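Local coordinates for lipolytic protein G-D-S-L family (Veillonella parvula DSM 2008, PDB 4RW0) that is probably a GDSL-type SGNH hydrolase that cleaves ester bonds of lipids or other acyl compounds, at residues F9-T14 with L72-N77. Residues are numbered along the deposited sequence; the frame is centred on the assembly and turned at random.
Sequences FGDSIT and LMCGTN
Phe9 and Leu72 pair on neighbouring parallel strands of the SGNH hydrolase fold, joined by Met73 N to Phe9 O at 3.2 Å. Past Gly10 and Met73 the chains part, each turning into a short helix: here block I (GDS) faces the Gly-x-Asn-Asp motif of block III. Gly10 CA lies 3.0 Å from Met73 O, where a side chain would collide. Water 1 bridges the fork, accepting from Asp11 N, donating to Met73 O and bonding Thr14 OG1 at 2.7 Å. On the helix 48-59 face, Leu72 CD2 meets Phe9 CB and CD2. On the other, selenomethionine Met73 bends at chi3 (65°), bringing CE to 3.3 Å from Thr14 OG1 and against Ile13 CG2. Asp11 OD1 caps its helix, taking Ile13 N at 2.9 Å on the anti side, 33° out of the carboxylate plane; OD2, close to Glu110, approaches Thr76 CB, the side chains crossing at about a right angle. An alanine at Asp11 would probably leave Ile13 N uncapped and open a gap beside Thr76. Ser12, hydrogen-bonded to His165, is probably the nucleophile and Asn77, which donates to Cys46 O, an oxyanion-hole residue by family analogy. Water 2 links them, 2.7 Å from Ser12 OG and 2.8 Å from Asn77 ND2.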
loop_
_atom_site.group_PDB
_atom_site.type_symbol
_atom_site.label_atom_id
_atom_site.label_comp_id
_atom_site.label_asym_id
_atom_site.label_seq_id
_atom_site.Cartn_x
_atom_site.Cartn_y
_atom_site.Cartn_z
ATOM N N PHE A 9 3.132 6.243 0.956
ATOM C CA PHE A 9 2.884 6.150 2.398
ATOM C C PHE A 9 2.308 4.808 2.761
ATOM O O PHE A 9 1.564 4.178 1.953
ATOM C CB PHE A 9 1.824 7.194 2.797
ATOM C CG PHE A 9 2.264 8.626 2.623
ATOM C CD1 PHE A 9 3.027 9.238 3.540
ATOM C CD2 PHE A 9 1.939 9.330 1.489
ATOM C CE1 PHE A 9 3.460 10.564 3.377
ATOM C CE2 PHE A 9 2.299 10.646 1.335
ATOM C CZ PHE A 9 3.087 11.265 2.273
ATOM N N GLY A 10 2.619 4.395 3.993
ATOM C CA GLY A 10 2.134 3.164 4.579
ATOM C C GLY A 10 2.965 2.663 5.740
ATOM O O GLY A 10 3.661 3.428 6.381
ATOM N N ASP A 11 2.875 1.362 6.009
ATOM C CA ASP A 11 3.501 0.802 7.120
ATOM C C ASP A 11 4.793 0.002 6.694
ATOM O O ASP A 11 5.438 0.313 5.717
ATOM C CB ASP A 11 2.495 0.001 7.901
ATOM C CG ASP A 11 1.935 -1.205 7.087
ATOM O OD1 ASP A 11 2.553 -1.615 6.031
ATOM O OD2 ASP A 11 0.791 -1.622 7.436
ATOM N N SER A 12 5.146 -1.015 7.431
ATOM C CA SER A 12 6.394 -1.752 7.133
ATOM C C SER A 12 6.340 -2.534 5.842
ATOM O O SER A 12 7.359 -2.802 5.243
ATOM C CB SER A 12 6.721 -2.623 8.323
ATOM O OG SER A 12 5.654 -3.522 8.386
ATOM N N ILE A 13 5.141 -2.801 5.335
ATOM C CA ILE A 13 4.985 -3.562 4.099
ATOM C C ILE A 13 5.144 -2.628 2.901
ATOM O O ILE A 13 5.451 -3.053 1.802
ATOM C CB ILE A 13 3.626 -4.318 4.092
ATOM C CG1 ILE A 13 3.645 -5.428 5.145
ATOM C CG2 ILE A 13 3.334 -4.948 2.745
ATOM C CD1 ILE A 13 2.311 -6.110 5.364
ATOM N N THR A 14 4.945 -1.334 3.090
ATOM C CA THR A 14 5.348 -0.381 2.096
ATOM C C THR A 14 6.868 0.001 2.255
ATOM O O THR A 14 7.585 0.244 1.266
ATOM C CB THR A 14 4.464 0.869 2.220
ATOM O OG1 THR A 14 3.142 0.521 1.792
ATOM C CG2 THR A 14 5.006 2.032 1.418
ATOM N N LEU A 72 -1.041 5.109 -1.219
ATOM C CA LEU A 72 -1.362 4.905 0.169
ATOM C C LEU A 72 -1.760 3.431 0.383
ATOM O O LEU A 72 -2.552 2.848 -0.359
ATOM C CB LEU A 72 -2.636 5.672 0.575
ATOM C CG LEU A 72 -2.673 7.099 0.205
ATOM C CD1 LEU A 72 -4.021 7.677 0.571
ATOM C CD2 LEU A 72 -1.549 7.744 0.991
HETATM N N MSE A 73 -1.312 2.892 1.475
HETATM C CA MSE A 73 -1.761 1.563 1.898
HETATM C C MSE A 73 -1.485 1.363 3.358
HETATM O O MSE A 73 -0.313 1.534 3.816
HETATM C CB MSE A 73 -1.023 0.484 1.038
HETATM C CG MSE A 73 -1.422 -0.863 1.546
HETATM SE SE MSE A 73 -0.615 -2.323 0.397
HETATM C CE MSE A 73 1.346 -2.089 0.708
ATOM N N CYS A 74 -2.484 0.966 4.164
ATOM C CA CYS A 74 -2.246 0.790 5.594
ATOM C C CYS A 74 -3.401 0.017 6.255
ATOM O O CYS A 74 -4.408 -0.253 5.633
ATOM C CB CYS A 74 -2.094 2.178 6.249
ATOM S SG CYS A 74 -0.995 2.207 7.675
ATOM N N GLY A 75 -3.242 -0.344 7.510
ATOM C CA GLY A 75 -4.342 -0.911 8.288
ATOM C C GLY A 75 -4.058 -2.205 8.938
ATOM O O GLY A 75 -4.672 -2.549 9.951
ATOM N N THR A 76 -3.066 -2.941 8.420
ATOM C CA THR A 76 -2.649 -4.168 9.101
ATOM C C THR A 76 -2.413 -4.038 10.577
ATOM O O THR A 76 -2.866 -4.892 11.373
ATOM C CB THR A 76 -1.362 -4.743 8.428
ATOM O OG1 THR A 76 -1.713 -5.112 7.100
ATOM C CG2 THR A 76 -0.739 -5.929 9.208
ATOM N N ASN A 77 -1.652 -3.024 10.996
ATOM C CA ASN A 77 -1.409 -2.886 12.443
ATOM C C ASN A 77 -2.668 -2.646 13.266
ATOM O O ASN A 77 -2.789 -3.134 14.396
ATOM C CB ASN A 77 -0.340 -1.840 12.709
ATOM C CG ASN A 77 1.052 -2.342 12.231
ATOM O OD1 ASN A 77 1.461 -3.490 12.553
ATOM N ND2 ASN A 77 1.755 -1.522 11.426
HETATM O O HOH W 1 1.604 -0.330 3.789
HETATM O O HOH W 2 4.219 -2.275 10.273
#